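Encapsulated ferritin (Haliangium ochraceum, PDB 5N5F) oxidises Fe(2+) to Fe(3+) as the ferritin-like ferroxidase cargo of an encapsulin nanocompartment, where the ferric iron is then deposited. Local coordinates at the interface of chains A and B. Coordinates in Å, arbitrary orientation; residue numbers count along the deposited sequence, not the author numbering. Chains: chain A/B, encapsulated ferritin.

Contact 1: the interface of chains A and B. Residues chain A 70, 73-74; chain B 86-91.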
loop_
_atom_site.group_PDB
_atom_site.type_symbol
_atom_site.label_atom_id
_atom_site.label_comp_id
_atom_site.label_asym_id
_atom_site.label_seq_id
_atom_site.Cartn_x
_atom_site.Cartn_y
_atom_site.Cartn_z
ATOM N N GLU A 70 -3.923 -25.867 -14.832
ATOM C CA GLU A 70 -3.616 -27.242 -15.207
ATOM C C GLU A 70 -2.231 -27.648 -14.717
ATOM O O GLU A 70 -2.030 -28.786 -14.279
ATOM C CB GLU A 70 -3.725 -27.407 -16.723
ATOM C CG GLU A 70 -3.274 -28.767 -17.254
ATOM C CD GLU A 70 -4.038 -29.936 -16.646
ATOM O OE1 GLU A 70 -5.075 -29.705 -15.990
ATOM O OE2 GLU A 70 -3.596 -31.090 -16.831
ATOM N N ARG A 73 -2.672 -28.379 -11.137
ATOM C CA ARG A 73 -3.409 -29.618 -10.900
ATOM C C ARG A 73 -2.503 -30.836 -11.013
ATOM O O ARG A 73 -2.587 -31.759 -10.195
ATOM C CB ARG A 73 -4.572 -29.740 -11.883
ATOM C CG ARG A 73 -5.468 -30.963 -11.628
ATOM C CD ARG A 73 -6.331 -31.301 -12.830
ATOM N NE ARG A 73 -5.529 -31.703 -13.981
ATOM C CZ ARG A 73 -5.107 -32.941 -14.214
ATOM N NH1 ARG A 73 -5.404 -33.926 -13.377
ATOM N NH2 ARG A 73 -4.378 -33.197 -15.292
ATOM N N ARG A 74 -1.642 -30.865 -12.031
ATOM C CA ARG A 74 -0.816 -32.042 -12.270
ATOM C C ARG A 74 0.159 -32.311 -11.129
ATOM O O ARG A 74 0.625 -33.446 -10.985
ATOM C CB ARG A 74 -0.057 -31.880 -13.589
ATOM C CG ARG A 74 -0.970 -31.838 -14.809
ATOM C CD ARG A 74 -0.197 -31.607 -16.093
ATOM N NE ARG A 74 -1.082 -31.547 -17.253
ATOM C CZ ARG A 74 -0.665 -31.511 -18.517
ATOM N NH1 ARG A 74 0.632 -31.532 -18.795
ATOM N NH2 ARG A 74 -1.546 -31.458 -19.506
ATOM N N TYR B 86 -7.639 -27.289 -21.617
ATOM C CA TYR B 86 -6.415 -27.458 -20.843
ATOM C C TYR B 86 -6.560 -28.331 -19.606
ATOM O O TYR B 86 -5.588 -28.985 -19.223
ATOM C CB TYR B 86 -5.873 -26.086 -20.419
ATOM C CG TYR B 86 -5.405 -25.255 -21.591
ATOM C CD1 TYR B 86 -4.178 -25.500 -22.193
ATOM C CD2 TYR B 86 -6.192 -24.233 -22.104
ATOM C CE1 TYR B 86 -3.745 -24.750 -23.270
ATOM C CE2 TYR B 86 -5.765 -23.475 -23.182
ATOM C CZ TYR B 86 -4.542 -23.740 -23.761
ATOM O OH TYR B 86 -4.110 -22.991 -24.835
ATOM N N LEU B 87 -7.727 -28.368 -18.973
ATOM C CA LEU B 87 -7.859 -29.063 -17.700
ATOM C C LEU B 87 -8.033 -30.560 -17.916
ATOM O O LEU B 87 -8.777 -30.997 -18.799
ATOM C CB LEU B 87 -9.035 -28.500 -16.900
ATOM C CG LEU B 87 -8.956 -27.005 -16.555
ATOM C CD1 LEU B 87 -10.079 -26.624 -15.600
ATOM C CD2 LEU B 87 -7.601 -26.622 -15.963
ATOM N N PHE B 88 -7.325 -31.346 -17.099
ATOM C CA PHE B 88 -7.386 -32.809 -17.140
ATOM C C PHE B 88 -6.816 -33.349 -18.452
ATOM O O PHE B 88 -7.455 -34.134 -19.153
ATOM C CB PHE B 88 -8.816 -33.308 -16.923
ATOM C CG PHE B 88 -9.419 -32.869 -15.625
ATOM C CD1 PHE B 88 -8.870 -33.271 -14.423
ATOM C CD2 PHE B 88 -10.547 -32.067 -15.605
ATOM C CE1 PHE B 88 -9.428 -32.880 -13.226
ATOM C CE2 PHE B 88 -11.109 -31.672 -14.410
ATOM C CZ PHE B 88 -10.548 -32.080 -13.219
ATOM N N THR B 89 -5.599 -32.922 -18.775
ATOM C CA THR B 89 -4.893 -33.370 -19.965
ATOM C C THR B 89 -3.562 -33.989 -19.560
ATOM O O THR B 89 -3.171 -33.969 -18.391
ATOM C CB THR B 89 -4.668 -32.213 -20.949
ATOM O OG1 THR B 89 -4.074 -31.100 -20.263
ATOM C CG2 THR B 89 -5.985 -31.783 -21.578
ATOM N N GLU B 90 -2.862 -34.539 -20.550
ATOM C CA GLU B 90 -1.626 -35.269 -20.292
ATOM C C GLU B 90 -0.471 -34.721 -21.122
ATOM O O GLU B 90 0.676 -34.715 -20.663
ATOM C CB GLU B 90 -1.834 -36.759 -20.575
ATOM C CG GLU B 90 -3.075 -37.332 -19.894
ATOM C CD GLU B 90 -3.169 -38.844 -19.997
ATOM O OE1 GLU B 90 -2.390 -39.445 -20.766
ATOM O OE2 GLU B 90 -4.025 -39.433 -19.303
ATOM N N ARG B 91 -0.757 -34.256 -22.336
ATOM C CA ARG B 91 0.289 -33.750 -23.210
ATOM C C ARG B 91 0.915 -32.486 -22.622
ATOM O O ARG B 91 0.338 -31.847 -21.739
ATOM C CB ARG B 91 -0.276 -33.451 -24.596
ATOM C CG ARG B 91 -0.938 -34.638 -25.282
ATOM C CD ARG B 91 -1.779 -34.182 -26.461
ATOM N NE ARG B 91 -0.966 -33.585 -27.517
ATOM C CZ ARG B 91 -1.443 -32.811 -28.487
ATOM N NH1 ARG B 91 -2.737 -32.520 -28.540
ATOM N NH2 ARG B 91 -0.621 -32.318 -29.404
#

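Contact 2: the interface of chains A and B. Residues chain A 78-79, 82-83; chain B 35, 59, 62, 66.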
loop_
_atom_site.group_PDB
_atom_site.type_symbol
_atom_site.label_atom_id
_atom_site.label_comp_id
_atom_site.label_asym_id
_atom_site.label_seq_id
_atom_site.Cartn_x
_atom_site.Cartn_y
_atom_site.Cartn_z
ATOM N N VAL A 78 -4.330 -32.121 -3.900
ATOM C CA VAL A 78 -5.515 -31.483 -3.336
ATOM C C VAL A 78 -6.283 -30.719 -4.412
ATOM O O VAL A 78 -7.521 -30.726 -4.430
ATOM C CB VAL A 78 -5.128 -30.578 -2.149
ATOM C CG1 VAL A 78 -4.220 -29.435 -2.597
ATOM C CG2 VAL A 78 -6.371 -30.049 -1.456
ATOM N N PHE A 79 -5.574 -30.049 -5.326
ATOM C CA PHE A 79 -6.258 -29.393 -6.438
ATOM C C PHE A 79 -6.941 -30.417 -7.336
ATOM O O PHE A 79 -8.090 -30.226 -7.750
ATOM C CB PHE A 79 -5.277 -28.545 -7.253
ATOM C CG PHE A 79 -5.189 -27.109 -6.803
ATOM C CD1 PHE A 79 -4.260 -26.722 -5.851
ATOM C CD2 PHE A 79 -6.030 -26.146 -7.339
ATOM C CE1 PHE A 79 -4.174 -25.401 -5.435
ATOM C CE2 PHE A 79 -5.949 -24.821 -6.931
ATOM C CZ PHE A 79 -5.018 -24.450 -5.975
ATOM N N HIS A 82 -10.293 -31.766 -5.649
ATOM C CA HIS A 82 -11.406 -30.823 -5.604
ATOM C C HIS A 82 -11.826 -30.369 -6.998
ATOM O O HIS A 82 -13.005 -30.069 -7.219
ATOM C CB HIS A 82 -11.040 -29.620 -4.735
ATOM C CG HIS A 82 -10.879 -29.955 -3.285
ATOM N ND1 HIS A 82 -11.890 -30.516 -2.535
ATOM C CD2 HIS A 82 -9.827 -29.801 -2.446
ATOM C CE1 HIS A 82 -11.466 -30.700 -1.297
ATOM N NE2 HIS A 82 -10.220 -30.269 -1.215
ATOM N N MET A 83 -10.894 -30.301 -7.946
ATOM C CA MET A 83 -11.288 -30.006 -9.319
ATOM C C MET A 83 -12.154 -31.128 -9.884
ATOM O O MET A 83 -13.156 -30.867 -10.563
ATOM C CB MET A 83 -10.047 -29.781 -10.184
ATOM C CG MET A 83 -9.356 -28.438 -9.920
ATOM S SD MET A 83 -7.760 -28.267 -10.748
ATOM C CE MET A 83 -8.267 -28.283 -12.461
ATOM N N VAL B 35 -4.317 -20.208 -0.024
ATOM C CA VAL B 35 -3.659 -21.473 -0.342
ATOM C C VAL B 35 -2.146 -21.294 -0.336
ATOM O O VAL B 35 -1.407 -22.092 0.254
ATOM C CB VAL B 35 -4.165 -22.014 -1.693
ATOM C CG1 VAL B 35 -3.291 -23.161 -2.189
ATOM C CG2 VAL B 35 -5.615 -22.482 -1.560
ATOM N N ASN B 59 -6.474 -26.860 2.541
ATOM C CA ASN B 59 -7.175 -27.744 1.621
ATOM C C ASN B 59 -8.633 -27.342 1.463
ATOM O O ASN B 59 -9.195 -27.479 0.371
ATOM C CB ASN B 59 -7.050 -29.191 2.099
ATOM C CG ASN B 59 -5.618 -29.688 2.051
ATOM O OD1 ASN B 59 -4.788 -29.149 1.314
ATOM N ND2 ASN B 59 -5.318 -30.715 2.836
ATOM N N VAL B 62 -8.668 -24.573 -1.041
ATOM C CA VAL B 62 -8.677 -25.114 -2.397
ATOM C C VAL B 62 -10.102 -25.456 -2.808
ATOM O O VAL B 62 -10.542 -25.134 -3.920
ATOM C CB VAL B 62 -7.754 -26.346 -2.495
ATOM C CG1 VAL B 62 -7.761 -26.922 -3.911
ATOM C CG2 VAL B 62 -6.340 -25.989 -2.085
ATOM N N MET B 66 -12.263 -23.875 -5.948
ATOM C CA MET B 66 -12.826 -24.618 -7.069
ATOM C C MET B 66 -14.345 -24.514 -7.103
ATOM O O MET B 66 -14.938 -24.540 -8.188
ATOM C CB MET B 66 -12.371 -26.074 -7.008
ATOM C CG MET B 66 -10.856 -26.240 -7.138
ATOM S SD MET B 66 -10.174 -25.482 -8.637
ATOM C CE MET B 66 -9.651 -23.877 -8.028
#

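Contact 1: the interface of chains A and B
A:Glu70 and A:Arg74, on helix 48-75 of an EncFtn-family subunit, meet the chain B segment that runs on from helix 77-86. This is the N-terminal domain of the encapsulated ferritin, which crystallises as a decameric ring. The A:Arg74 guanidinium reaches over end-on. Its NH1 and NH2 both bond to the backbone O of B:Arg91. The bond from A:Arg74 NH2 to B:Arg91 O is 2.9 Å long. That NH2 lies in the carbonyl plane, whereas NH1 sits above it. A:Arg74 NH2 also gives a 2.7 Å bond to the hydroxyl OG1 of B:Thr89, nearly in the guanidinium plane. B:Thr89 OG1 gives its own hydrogen to B:Tyr86 O at 2.8 Å, which probably turns the oxygen to accept from the arginine. On the A:Glu70 carboxylate, OE1 takes the backbone N-H of B:Phe88 at 3.0 Å, from well above the carboxylate plane. A weak bond from B:Thr89 N reaches OE2. The CA of B:Phe88 lies over one face of the A:Arg73 guanidinium, toward its rim. A:Arg73 CD touches the B:Phe88 ring at CE1, 3.5 Å away, with guanidinium and ring planes turned 50° apart.

Behind this shell, A:Glu70 is held by two arginines of its own helix. A:Arg73 grips it side-on, with NE to OE1 and NH2 to OE2, both nearly straight. The A:Arg73 chain turns at chi3 (64°) to bring NE and NH2 alongside the carboxylate. A:Arg74 NE adds a salt bridge to A:Glu70 OE2 at 2.6 Å, on the anti side and somewhat out of the carboxylate plane. The A:Arg74 chain is extended from CG to NE, which carries NH1 and NH2 on to chain B. The paired arginines would probably keep A:Glu70 ionised.

Contact 2: the interface of chains A and B
Helix 77-86 of chain A lies against helix 48-73 of chain B, and all the residues that meet here have helical backbone torsions. A:Phe79 packs on B:Val62. The CG1 methyl of B:Val62 sits over the centre of the A:Phe79 ring, 3.8 Å above its plane, in a CH-pi contact. CG1 stands opposite the backbone N across the CA-CB bond (chi1 180°), and the same B:Val62 methyl also touches A:His82 CD2 at 3.8 Å. The other B:Val62 methyl, CG2, meets the ring at CE1. Two more groups reach the ring's outer carbons. B:Met66 brings its CE methyl to A:Phe79 CE2 at 4.0 Å, the two side chains crossing at about a right angle. B:Val35, on helix 16-44, points toward A:Phe79 from the opposite direction and sets CG1 against A:Phe79 CE1, also at 4.0 Å. An alanine in place of A:Phe79 would probably leave the B:Val62 methyl without its aromatic face and open a gap beside B:Met66 and B:Val35.

At one end of the row, A:Val78 CG2 rests against the carboxamide of B:Asn59, 3.6 Å from CG. At the other, A:Met83 CG packs on B:Met66 SD at 3.3 Å, a tight contact, somewhat shorter than normal van der Waals packing. Bends at chi2 (-56°) and chi3 (95°) fold the B:Met66 chain, so that SD serves A:Met83 while CE serves the ring. The patch thus lays one face of the short chain A helix on two long helices of chain B, next to the turns of helix 48-73 that carry B:Glu61 and B:His64, predicted iron ligands.

The C-alpha centres of contact 1 and contact 2 are about 15 Å apart, and both belong to the same two-fold interface. They share no residue, but they use the same elements in exchanged roles. Helix 48-75 of chain A forms one side of contact 1, and the equivalent helix of chain B, with helix 16-44, forms one side of contact 2. Helix 77-86 packs through its side in contact 2, while its end and the following segment dock in contact 1. Polar anchoring and apolar packing therefore recur in both halves. The protein forms dimers at every pH tested and decamers in acid.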